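Local atomic coordinates of nitrogenase molybdenum-iron protein alpha chain (Clostridium pasteurianum, PDB entry 4WES), a protein that forms, with the beta chain, the molybdenum-iron component of nitrogenase, which reduces dinitrogen to ammonium at the expense of ATP. Residues D125-A130 / K163-P168; A238-D243 / E247-A252; V147-D152 / E175-V180; N121-A126 / D152-V157. All blocks are in the same frame, centred on the assembly; numbering follows the deposited sequence.

Contact 1: residues D125-A130 / K163-P168; sequences DAIHEA and KEIGIP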
loop_
_atom_site.group_PDB
_atom_site.type_symbol
_atom_site.label_atom_id
_atom_site.label_comp_id
_atom_site.label_asym_id
_atom_site.label_seq_id
_atom_site.Cartn_x
_atom_site.Cartn_y
_atom_site.Cartn_z
ATOM N N ASP A 125 30.530 29.203 11.044
ATOM C CA ASP A 125 29.883 28.407 12.057
ATOM C C ASP A 125 29.405 27.064 11.549
ATOM O O ASP A 125 29.502 26.050 12.256
ATOM C CB ASP A 125 28.741 29.175 12.719
ATOM C CG ASP A 125 29.193 30.369 13.547
ATOM O OD1 ASP A 125 30.386 30.489 13.881
ATOM O OD2 ASP A 125 28.288 31.200 13.891
ATOM N N ALA A 126 28.954 27.028 10.288
ATOM C CA ALA A 126 28.540 25.770 9.675
ATOM C C ALA A 126 29.705 24.836 9.441
ATOM O O ALA A 126 29.596 23.620 9.619
ATOM C CB ALA A 126 27.801 26.030 8.370
ATOM N N ILE A 127 30.843 25.385 9.009
ATOM C CA ILE A 127 32.047 24.566 8.851
ATOM C C ILE A 127 32.438 23.918 10.185
ATOM O O ILE A 127 32.744 22.722 10.260
ATOM C CB ILE A 127 33.215 25.378 8.279
ATOM C CG1 ILE A 127 32.936 25.828 6.837
ATOM C CG2 ILE A 127 34.531 24.597 8.347
ATOM C CD1 ILE A 127 33.838 26.958 6.384
ATOM N N HIS A 128 32.445 24.715 11.251
ATOM C CA HIS A 128 32.780 24.166 12.564
ATOM C C HIS A 128 31.753 23.142 13.044
ATOM O O HIS A 128 32.157 22.121 13.596
ATOM C CB HIS A 128 32.935 25.265 13.587
ATOM C CG HIS A 128 34.223 26.019 13.446
ATOM N ND1 HIS A 128 35.352 25.684 14.153
ATOM C CD2 HIS A 128 34.569 27.071 12.655
ATOM C CE1 HIS A 128 36.328 26.505 13.809
ATOM N NE2 HIS A 128 35.883 27.363 12.907
ATOM N N GLU A 129 30.458 23.362 12.820
ATOM C CA GLU A 129 29.476 22.332 13.167
ATOM C C GLU A 129 29.702 21.065 12.382
ATOM O O GLU A 129 29.646 19.978 12.952
ATOM C CB GLU A 129 28.052 22.854 12.998
ATOM C CG GLU A 129 27.637 23.845 14.061
ATOM C CD GLU A 129 26.247 24.459 13.915
ATOM O OE1 GLU A 129 25.555 24.216 12.924
ATOM O OE2 GLU A 129 25.864 25.196 14.858
ATOM N N ALA A 130 29.973 21.188 11.080
ATOM C CA ALA A 130 30.230 19.990 10.287
ATOM C C ALA A 130 31.443 19.222 10.801
ATOM O O ALA A 130 31.433 17.997 10.880
ATOM C CB ALA A 130 30.436 20.356 8.840
ATOM N N LYS A 163 42.793 26.133 9.207
ATOM C CA LYS A 163 43.881 26.252 10.197
ATOM C C LYS A 163 43.384 25.935 11.593
ATOM O O LYS A 163 44.112 25.332 12.391
ATOM C CB LYS A 163 44.462 27.652 10.121
ATOM C CG LYS A 163 45.660 27.779 11.025
ATOM C CD LYS A 163 46.516 29.021 10.815
ATOM C CE LYS A 163 47.606 29.099 11.892
ATOM N NZ LYS A 163 48.469 30.298 11.734
ATOM N N GLU A 164 42.156 26.343 11.924
ATOM C CA GLU A 164 41.587 26.067 13.245
ATOM C C GLU A 164 41.259 24.586 13.470
ATOM O O GLU A 164 41.584 24.025 14.526
ATOM C CB GLU A 164 40.344 26.923 13.482
ATOM C CG GLU A 164 40.631 28.404 13.583
ATOM C CD GLU A 164 39.406 29.224 13.972
ATOM O OE1 GLU A 164 38.595 28.626 14.719
ATOM O OE2 GLU A 164 39.237 30.425 13.574
ATOM N N ILE A 165 40.646 23.941 12.498
ATOM C CA ILE A 165 40.122 22.590 12.705
ATOM C C ILE A 165 41.119 21.478 12.344
ATOM O O ILE A 165 40.998 20.337 12.795
ATOM C CB ILE A 165 38.784 22.368 11.987
ATOM C CG1 ILE A 165 38.938 22.351 10.463
ATOM C CG2 ILE A 165 37.769 23.383 12.480
ATOM C CD1 ILE A 165 37.632 22.123 9.713
ATOM N N GLY A 166 42.126 21.797 11.534
ATOM C CA GLY A 166 43.192 20.850 11.277
ATOM C C GLY A 166 42.935 19.857 10.160
ATOM O O GLY A 166 43.635 18.863 10.086
ATOM N N ILE A 167 41.942 20.126 9.301
ATOM C CA ILE A 167 41.694 19.325 8.098
ATOM C C ILE A 167 41.542 20.290 6.935
ATOM O O ILE A 167 41.299 21.488 7.115
ATOM C CB ILE A 167 40.442 18.384 8.203
ATOM C CG1 ILE A 167 39.147 19.176 8.354
ATOM C CG2 ILE A 167 40.664 17.358 9.307
ATOM C CD1 ILE A 167 37.922 18.331 8.101
ATOM N N PRO A 168 41.641 19.760 5.710
ATOM C CA PRO A 168 41.531 20.648 4.551
ATOM C C PRO A 168 40.104 21.178 4.377
ATOM O O PRO A 168 39.135 20.432 4.620
ATOM C CB PRO A 168 41.912 19.747 3.389
ATOM C CG PRO A 168 42.782 18.649 3.990
ATOM C CD PRO A 168 42.111 18.434 5.315
#
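The imidazole of H128 reaches across to the last turn of the opposite helix, where E164 and I165 receive it differently. E164 OE1 lies at the ring edge, near its plane, 3.2 Å from H128 CE1, while I165 CG2 comes in obliquely, 3.7 Å from the same H128 CE1. The carboxylate plane of E164 is turned 48° from the ring. E164 OE1 is also 3.5 Å from H128 NE2, but the angle is too poor for a hydrogen bond; the ring atom nearest the carboxylate is CE1, the carbon between the two nitrogens. A negative oxygen beside this edge would probably favour a protonated imidazole. E164 gets there with an extended chain that crosses the histidine at about a right angle.

Deeper in, the contact turns apolar. I165 CD1 packs on I127 CG2 at 4.2 Å, the two isoleucines crossing nearly perpendicularly. I165 divides its branches: with CG1 held between backbone N and carbonyl carbon (chi1 69°), CD1 goes to I127 and CG2 goes to the ring.

Just past I165, G166, with positive phi, leaves the helix, and the chain goes on through I167 and P168 to strand 169-172. Helices 120-134 and 154-165 lie side by side on the parallel sheet, I127 and I165 both resting on I139 of strand 138-143, while E129 on helix 120-134 hydrogen-bonds to backbone nitrogens of the beta chain.

Contact 2: residues A238-D243 / E247-A252; sequences ATLTGD and EKVQNA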
loop_
_atom_site.group_PDB
_atom_site.type_symbol
_atom_site.label_atom_id
_atom_site.label_comp_id
_atom_site.label_asym_id
_atom_site.label_seq_id
_atom_site.Cartn_x
_atom_site.Cartn_y
_atom_site.Cartn_z
ATOM N N ALA A 238 42.702 5.096 -8.489
ATOM C CA ALA A 238 41.654 6.041 -8.157
ATOM C C ALA A 238 40.697 6.136 -9.314
ATOM O O ALA A 238 41.094 6.035 -10.469
ATOM C CB ALA A 238 42.230 7.425 -7.891
ATOM N N THR A 239 39.438 6.385 -8.983
ATOM C CA THR A 239 38.434 6.830 -9.942
ATOM C C THR A 239 38.042 8.240 -9.508
ATOM O O THR A 239 37.654 8.495 -8.354
ATOM C CB THR A 239 37.243 5.888 -9.991
ATOM O OG1 THR A 239 37.725 4.638 -10.492
ATOM C CG2 THR A 239 36.141 6.393 -10.918
ATOM N N LEU A 240 38.175 9.192 -10.434
ATOM C CA LEU A 240 37.775 10.570 -10.178
ATOM C C LEU A 240 36.414 10.800 -10.797
ATOM O O LEU A 240 36.315 10.948 -12.023
ATOM C CB LEU A 240 38.811 11.566 -10.711
ATOM C CG LEU A 240 39.921 11.938 -9.717
ATOM C CD1 LEU A 240 40.683 10.758 -9.201
ATOM C CD2 LEU A 240 40.832 12.995 -10.290
ATOM N N THR A 241 35.333 10.802 -9.999
ATOM C CA THR A 241 35.286 10.758 -8.545
ATOM C C THR A 241 34.290 9.712 -7.992
ATOM O O THR A 241 33.988 9.724 -6.813
ATOM C CB THR A 241 34.943 12.139 -7.959
ATOM O OG1 THR A 241 33.728 12.578 -8.573
ATOM C CG2 THR A 241 36.042 13.145 -8.201
ATOM N N GLY A 242 33.803 8.801 -8.861
ATOM C CA GLY A 242 32.800 7.849 -8.419
ATOM C C GLY A 242 33.295 6.911 -7.319
ATOM O O GLY A 242 34.349 6.278 -7.447
ATOM N N ASP A 243 32.522 6.880 -6.226
ATOM C CA ASP A 243 32.852 6.131 -5.031
ATOM C C ASP A 243 34.215 6.491 -4.442
ATOM O O ASP A 243 34.771 5.683 -3.691
ATOM C CB ASP A 243 32.745 4.606 -5.269
ATOM C CG ASP A 243 32.726 3.811 -3.973
ATOM O OD1 ASP A 243 32.118 4.255 -2.980
ATOM O OD2 ASP A 243 33.368 2.717 -3.931
ATOM N N GLU A 247 41.281 10.570 0.214
ATOM C CA GLU A 247 42.661 10.108 0.168
ATOM C C GLU A 247 43.014 9.527 -1.195
ATOM O O GLU A 247 44.142 9.709 -1.678
ATOM C CB GLU A 247 42.884 9.111 1.288
ATOM C CG GLU A 247 44.288 8.524 1.331
ATOM C CD GLU A 247 44.421 7.597 2.502
ATOM O OE1 GLU A 247 44.548 6.381 2.260
ATOM O OE2 GLU A 247 44.394 8.090 3.650
ATOM N N LYS A 248 42.088 8.827 -1.836
ATOM C CA LYS A 248 42.396 8.305 -3.167
ATOM C C LYS A 248 42.612 9.436 -4.154
ATOM O O LYS A 248 43.488 9.356 -5.034
ATOM C CB LYS A 248 41.347 7.299 -3.659
ATOM C CG LYS A 248 41.575 5.969 -2.956
ATOM C CD LYS A 248 40.500 4.941 -2.986
ATOM C CE LYS A 248 40.333 4.360 -4.329
ATOM N NZ LYS A 248 39.331 3.210 -4.393
ATOM N N VAL A 249 41.806 10.504 -4.077
ATOM C CA VAL A 249 42.055 11.626 -4.947
ATOM C C VAL A 249 43.423 12.262 -4.645
ATOM O O VAL A 249 44.171 12.629 -5.561
ATOM C CB VAL A 249 40.907 12.649 -4.877
ATOM C CG1 VAL A 249 41.125 13.778 -5.855
ATOM C CG2 VAL A 249 39.547 11.982 -5.149
ATOM N N GLN A 250 43.763 12.376 -3.365
ATOM C CA GLN A 250 45.098 12.883 -2.993
ATOM C C GLN A 250 46.247 12.090 -3.571
ATOM O O GLN A 250 47.323 12.634 -3.792
ATOM C CB GLN A 250 45.265 12.898 -1.478
ATOM C CG GLN A 250 44.454 13.953 -0.753
ATOM C CD GLN A 250 44.814 13.961 0.710
ATOM O OE1 GLN A 250 44.701 12.915 1.368
ATOM N NE2 GLN A 250 45.247 15.101 1.210
ATOM N N ASN A 251 46.018 10.805 -3.810
ATOM C CA ASN A 251 47.017 9.925 -4.379
ATOM C C ASN A 251 46.795 9.604 -5.858
ATOM O O ASN A 251 47.368 8.647 -6.378
ATOM C CB ASN A 251 47.112 8.657 -3.555
ATOM C CG ASN A 251 47.748 8.897 -2.216
ATOM O OD1 ASN A 251 48.952 9.112 -2.132
ATOM N ND2 ASN A 251 46.953 8.916 -1.173
ATOM N N ALA A 252 46.067 10.463 -6.574
ATOM C CA ALA A 252 45.824 10.198 -7.974
ATOM C C ALA A 252 47.142 10.172 -8.789
ATOM O O ALA A 252 47.200 9.552 -9.841
ATOM C CB ALA A 252 44.862 11.199 -8.587
HETATM O O HOH W 1 37.201 4.438 -3.166
#
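A238 CB points toward the helix that follows its strand and stops 3.7 Å from K248 O, with K248 CB 4.3 Å from the same methyl. This is the close part of the contact: a methyl against the helix backbone, where the backbones of the two segments come closest, at the CA atoms of A238 and K248. Beside it, L240 brings a single methyl, CD1, to two partners, lying 4.2 Å from A252 CB and 4.4 Å from V249 CG2. V249 offers CG2 from the flank of the helix, and the alanine comes from just beyond the helix end.

The other side is looser and wet. K248 runs away from the apolar patch, a bend at chi3 (70°) carrying NZ to a water at 2.7 Å. That water donates in turn to D243 O, so it bridges the ammonium and the carbonyl; D243 OD2 stays 6.0 Å from K248 NZ and instead takes a hydrogen bond from W223, while D243 OD1 pairs with K67.

No direct hydrogen bond crosses between 238-243 and 247-252, although N237, one residue earlier, bonds to N251 O. Between these two segments the contact is methyl packing inside and a water-mediated link at the margin, with the aspartate charge answered by other parts of the chain.

Contact 3: residues V147-D152 / E175-V180; sequences VGLIGD and EGYKGV. With CLF (Fe(8)-S(7) cluster), chain H.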
loop_
_atom_site.group_PDB
_atom_site.type_symbol
_atom_site.label_atom_id
_atom_site.label_comp_id
_atom_site.label_asym_id
_atom_site.label_seq_id
_atom_site.Cartn_x
_atom_site.Cartn_y
_atom_site.Cartn_z
ATOM N N VAL A 147 26.559 34.617 -3.599
ATOM C CA VAL A 147 27.720 34.647 -2.712
ATOM C C VAL A 147 28.734 35.759 -3.043
ATOM O O VAL A 147 29.100 36.563 -2.186
ATOM C CB VAL A 147 28.407 33.267 -2.716
ATOM C CG1 VAL A 147 29.775 33.325 -2.045
ATOM C CG2 VAL A 147 27.519 32.264 -2.048
ATOM N N GLY A 148 29.223 35.797 -4.267
ATOM C CA GLY A 148 30.159 36.868 -4.635
ATOM C C GLY A 148 29.504 38.240 -4.552
ATOM O O GLY A 148 30.124 39.213 -4.054
ATOM N N LEU A 149 28.241 38.317 -4.992
ATOM C CA LEU A 149 27.526 39.606 -5.048
ATOM C C LEU A 149 27.322 40.238 -3.674
ATOM O O LEU A 149 27.369 41.468 -3.544
ATOM C CB LEU A 149 26.185 39.459 -5.754
ATOM C CG LEU A 149 26.353 39.197 -7.247
ATOM C CD1 LEU A 149 25.099 38.560 -7.797
ATOM C CD2 LEU A 149 26.648 40.503 -7.989
ATOM N N ILE A 150 27.157 39.423 -2.645
ATOM C CA ILE A 150 26.954 39.938 -1.287
ATOM C C ILE A 150 28.272 40.179 -0.566
ATOM O O ILE A 150 28.278 40.678 0.562
ATOM C CB ILE A 150 26.014 39.061 -0.443
ATOM C CG1 ILE A 150 26.670 37.729 -0.089
ATOM C CG2 ILE A 150 24.645 38.946 -1.111
ATOM C CD1 ILE A 150 25.839 36.887 0.825
ATOM N N GLY A 151 29.380 39.858 -1.216
ATOM C CA GLY A 151 30.677 40.190 -0.678
ATOM C C GLY A 151 31.368 39.128 0.118
ATOM O O GLY A 151 32.372 39.429 0.733
ATOM N N ASP A 152 30.834 37.911 0.136
ATOM C CA ASP A 152 31.396 36.848 0.946
ATOM C C ASP A 152 32.656 36.286 0.289
ATOM O O ASP A 152 32.620 35.802 -0.810
ATOM C CB ASP A 152 30.392 35.705 1.116
ATOM C CG ASP A 152 29.297 35.968 2.146
ATOM O OD1 ASP A 152 29.150 37.107 2.657
ATOM O OD2 ASP A 152 28.554 35.005 2.438
ATOM N N GLU A 175 29.550 30.048 -8.479
ATOM C CA GLU A 175 28.286 30.761 -8.605
ATOM C C GLU A 175 27.584 30.408 -9.909
ATOM O O GLU A 175 28.204 30.349 -10.959
ATOM C CB GLU A 175 28.476 32.270 -8.527
ATOM C CG GLU A 175 28.915 32.834 -7.200
ATOM C CD GLU A 175 30.411 32.837 -6.912
ATOM O OE1 GLU A 175 30.773 33.583 -5.976
ATOM O OE2 GLU A 175 31.199 32.137 -7.581
ATOM N N GLY A 176 26.259 30.220 -9.844
ATOM C CA GLY A 176 25.566 29.602 -10.968
ATOM C C GLY A 176 25.606 30.306 -12.264
ATOM O O GLY A 176 25.577 29.662 -13.310
ATOM N N TYR A 177 25.700 31.629 -12.236
ATOM C CA TYR A 177 25.699 32.416 -13.476
ATOM C C TYR A 177 27.033 32.440 -14.211
ATOM O O TYR A 177 27.101 32.948 -15.331
ATOM C CB TYR A 177 25.285 33.849 -13.201
ATOM C CG TYR A 177 26.162 34.514 -12.142
ATOM C CD1 TYR A 177 27.411 34.996 -12.453
ATOM C CD2 TYR A 177 25.732 34.620 -10.836
ATOM C CE1 TYR A 177 28.218 35.586 -11.509
ATOM C CE2 TYR A 177 26.521 35.197 -9.869
ATOM C CZ TYR A 177 27.775 35.679 -10.206
ATOM O OH TYR A 177 28.540 36.248 -9.221
ATOM N N LYS A 178 28.075 31.848 -13.605
ATOM C CA LYS A 178 29.374 31.812 -14.248
ATOM C C LYS A 178 29.382 30.875 -15.449
ATOM O O LYS A 178 28.715 29.844 -15.468
ATOM C CB LYS A 178 30.441 31.448 -13.253
ATOM C CG LYS A 178 30.607 32.574 -12.249
ATOM C CD LYS A 178 31.716 32.347 -11.268
ATOM C CE LYS A 178 31.975 33.600 -10.446
ATOM N NZ LYS A 178 32.966 33.311 -9.388
ATOM N N GLY A 179 30.131 31.251 -16.477
ATOM C CA GLY A 179 30.064 30.540 -17.712
ATOM C C GLY A 179 28.647 30.544 -18.276
ATOM O O GLY A 179 27.906 31.522 -18.135
ATOM N N VAL A 180 28.297 29.458 -18.944
ATOM C CA VAL A 180 27.064 29.357 -19.724
ATOM C C VAL A 180 26.271 28.080 -19.455
ATOM O O VAL A 180 25.251 27.872 -20.097
ATOM C CB VAL A 180 27.339 29.478 -21.240
ATOM C CG1 VAL A 180 27.944 30.836 -21.551
ATOM C CG2 VAL A 180 28.253 28.400 -21.756
HETATM FE FE1 CLF H . 22.114 29.749 -8.825
HETATM FE FE2 CLF H . 20.155 28.270 -9.282
HETATM FE FE3 CLF H . 22.651 27.186 -9.764
HETATM FE FE4 CLF H . 21.734 27.681 -7.261
HETATM S S1 CLF H . 20.355 29.630 -7.220
HETATM S S2A CLF H . 21.613 28.896 -10.939
HETATM S S4A CLF H . 20.896 26.155 -8.730
HETATM S S3A CLF H . 23.801 28.321 -8.081
HETATM FE FE5 CLF H . 19.261 27.306 -4.886
HETATM FE FE6 CLF H . 17.981 30.686 -4.789
HETATM FE FE7 CLF H . 16.717 28.278 -5.193
HETATM FE FE8 CLF H . 18.100 28.947 -7.402
HETATM S S2B CLF H . 18.262 28.770 -3.562
HETATM S S3B CLF H . 16.454 30.201 -6.457
HETATM S S4B CLF H . 17.812 26.797 -6.586
HETATM O O HOH W 2 27.685 36.091 -6.618
#
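The loop after strand 169-172 lines the [8Fe-7S] cluster pocket at G176 and packs beside the short helix 146-149, which follows the cluster ligand C145; the two meet through G148 with E175 and L149 with Y177. E175 folds back at chi2 (85°), and its OE1 comes to 3.2 Å from G148 N and 4.0 Å from V147 CB. The other oxygen, E175 OE2, is bound by K178 NZ in a salt bridge of 2.8 Å, the ammonium standing 54° out of the carboxylate plane. The carboxylate is thus tied within its own loop while facing the helix.

E175 to K178 form a type I beta turn, and G176 inside it belongs to the cluster pocket: G176 N lies 3.6 Å from the cluster sulfur S3A. The helix ends in a Schellman motif at G151.

Y177 comes at L149 from the opposite direction, L149 CD1 standing 4.2 Å from Y177 CE2 and oblique to the ring. A water in the ring plane joins the two segments, hydrogen-bonded to Y177 OH at 2.7 Å and accepting from L149 N at 2.8 Å. L107 of the beta chain packs on both L149 and Y177.

Contact 4: residues N121-A126 / D152-V157; sequences NKLKDA and DDILAV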
loop_
_atom_site.group_PDB
_atom_site.type_symbol
_atom_site.label_atom_id
_atom_site.label_comp_id
_atom_site.label_asym_id
_atom_site.label_seq_id
_atom_site.Cartn_x
_atom_site.Cartn_y
_atom_site.Cartn_z
ATOM N N ASN A 121 29.863 34.720 8.578
ATOM C CA ASN A 121 29.850 34.159 9.941
ATOM C C ASN A 121 29.033 32.892 10.012
ATOM O O ASN A 121 29.438 31.951 10.685
ATOM C CB ASN A 121 29.320 35.172 10.944
ATOM C CG ASN A 121 30.324 36.237 11.235
ATOM O OD1 ASN A 121 29.963 37.377 11.505
ATOM N ND2 ASN A 121 31.604 35.869 11.169
ATOM N N LYS A 122 27.933 32.804 9.264
ATOM C CA LYS A 122 27.171 31.585 9.260
ATOM C C LYS A 122 27.959 30.462 8.600
ATOM O O LYS A 122 27.924 29.313 9.026
ATOM C CB LYS A 122 25.823 31.783 8.564
ATOM C CG LYS A 122 24.852 30.624 8.762
ATOM C CD LYS A 122 23.465 30.917 8.235
ATOM C CE LYS A 122 22.448 29.915 8.729
ATOM N NZ LYS A 122 21.132 30.152 8.069
ATOM N N LEU A 123 28.681 30.801 7.529
ATOM C CA LEU A 123 29.507 29.815 6.861
ATOM C C LEU A 123 30.589 29.277 7.812
ATOM O O LEU A 123 30.795 28.070 7.909
ATOM C CB LEU A 123 30.154 30.380 5.603
ATOM C CG LEU A 123 31.093 29.473 4.865
ATOM C CD1 LEU A 123 30.418 28.175 4.454
ATOM C CD2 LEU A 123 31.676 30.205 3.682
ATOM N N LYS A 124 31.305 30.175 8.490
ATOM C CA LYS A 124 32.302 29.730 9.477
ATOM C C LYS A 124 31.661 28.794 10.486
ATOM O O LYS A 124 32.193 27.718 10.789
ATOM C CB LYS A 124 32.864 30.962 10.214
ATOM C CG LYS A 124 33.649 30.620 11.471
ATOM C CD LYS A 124 34.251 31.840 12.133
ATOM C CE LYS A 124 33.238 32.833 12.606
ATOM N NZ LYS A 124 32.485 32.400 13.822
ATOM N N ASP A 125 30.530 29.203 11.044
ATOM C CA ASP A 125 29.883 28.407 12.057
ATOM C C ASP A 125 29.405 27.064 11.549
ATOM O O ASP A 125 29.502 26.050 12.256
ATOM C CB ASP A 125 28.741 29.175 12.719
ATOM C CG ASP A 125 29.193 30.369 13.547
ATOM O OD1 ASP A 125 30.386 30.489 13.881
ATOM O OD2 ASP A 125 28.288 31.200 13.891
ATOM N N ALA A 126 28.954 27.028 10.288
ATOM C CA ALA A 126 28.540 25.770 9.675
ATOM C C ALA A 126 29.705 24.836 9.441
ATOM O O ALA A 126 29.596 23.620 9.619
ATOM C CB ALA A 126 27.801 26.030 8.370
ATOM N N ASP A 152 30.834 37.911 0.136
ATOM C CA ASP A 152 31.396 36.848 0.946
ATOM C C ASP A 152 32.656 36.286 0.289
ATOM O O ASP A 152 32.620 35.802 -0.810
ATOM C CB ASP A 152 30.392 35.705 1.116
ATOM C CG ASP A 152 29.297 35.968 2.146
ATOM O OD1 ASP A 152 29.150 37.107 2.657
ATOM O OD2 ASP A 152 28.554 35.005 2.438
ATOM N N ASP A 153 33.768 36.284 1.020
ATOM C CA ASP A 153 35.041 35.720 0.571
ATOM C C ASP A 153 35.178 34.314 1.156
ATOM O O ASP A 153 35.749 34.106 2.254
ATOM C CB ASP A 153 36.205 36.615 0.944
ATOM C CG ASP A 153 37.548 36.089 0.437
ATOM O OD1 ASP A 153 37.612 34.946 -0.023
ATOM O OD2 ASP A 153 38.556 36.834 0.485
ATOM N N ILE A 154 34.674 33.338 0.427
ATOM C CA ILE A 154 34.658 31.981 0.945
ATOM C C ILE A 154 36.049 31.372 0.980
ATOM O O ILE A 154 36.332 30.473 1.782
ATOM C CB ILE A 154 33.662 31.064 0.204
ATOM C CG1 ILE A 154 34.036 30.872 -1.275
ATOM C CG2 ILE A 154 32.251 31.595 0.370
ATOM C CD1 ILE A 154 33.284 29.735 -1.972
ATOM N N LEU A 155 36.941 31.843 0.116
ATOM C CA LEU A 155 38.321 31.352 0.140
ATOM C C LEU A 155 38.956 31.678 1.506
ATOM O O LEU A 155 39.615 30.820 2.123
ATOM C CB LEU A 155 39.152 31.982 -0.994
ATOM C CG LEU A 155 40.546 31.475 -1.280
ATOM C CD1 LEU A 155 40.545 30.132 -1.941
ATOM C CD2 LEU A 155 41.302 32.440 -2.181
ATOM N N ALA A 156 38.792 32.910 1.953
ATOM C CA ALA A 156 39.350 33.338 3.224
ATOM C C ALA A 156 38.693 32.640 4.415
ATOM O O ALA A 156 39.378 32.221 5.363
ATOM C CB ALA A 156 39.256 34.840 3.331
ATOM N N VAL A 157 37.364 32.487 4.374
ATOM C CA VAL A 157 36.676 31.757 5.422
ATOM C C VAL A 157 37.202 30.335 5.541
ATOM O O VAL A 157 37.475 29.828 6.635
ATOM C CB VAL A 157 35.146 31.751 5.236
ATOM C CG1 VAL A 157 34.478 30.893 6.281
ATOM C CG2 VAL A 157 34.612 33.159 5.290
#
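L123 and V157 bury the most surface here, and I154 completes the group. L123 CD2 is the shared point: it touches I154 CG2 at 3.6 Å and V157 CG1 at 3.9 Å, fitting between two residues one helical turn apart. The leucine reaches them because its CG is anti to the backbone N (chi1 177°), which extends the branch across the gap between the helices. V157 answers with CG1, which also lies 3.9 Å from K124 N, so the valine methyl packs against helix backbone as well as side chain. I154 meets the leucine chiefly with CG2, while the end of its side chain leads away.

K124 borders this patch with its CB, but the end of its chain leads away from the partner helix, and K124 NZ forms a salt bridge of 2.8 Å with D125 OD1, on the next residue. On the partner helix, D153 is the N-cap: its OD1 accepts from A156 N at 3.1 Å, the N-H pointing almost straight at the oxygen (166°).

On the sheet side, L123 and I154 both rest on V141 of strand 138-143 and on H74 of strand 69-74. The start of helix 154-165 and the first turns of helix 120-134 thus cover the same part of the parallel sheet, and A14 of the beta chain packs on K122, D125 and A126.

Contacts 1 and 4 are two levels of one helix pair, 120-134 with 154-165; their centres are about 10 Å apart, and I127 CD1 meets V157 CG1 at 4.0 Å to make the apolar seam continuous. Contact 3 adjoins contact 4 through D152, which they share, and through V147 CG1 packing on I154 CG2 at 3.9 Å. The row therefore runs from the [8Fe-7S] cluster, lined by G176 of contact 3, outward past I154, whose side chain is about 11 Å from that cluster, to contact 1. Contact 2 belongs to a different parallel sheet, its centre 22 to 28 Å from those of the others, although its nearest atoms come within about 5 Å of contact 1; its L240 side chain is about 10 Å from the iron-sulfur-molybdenum cluster.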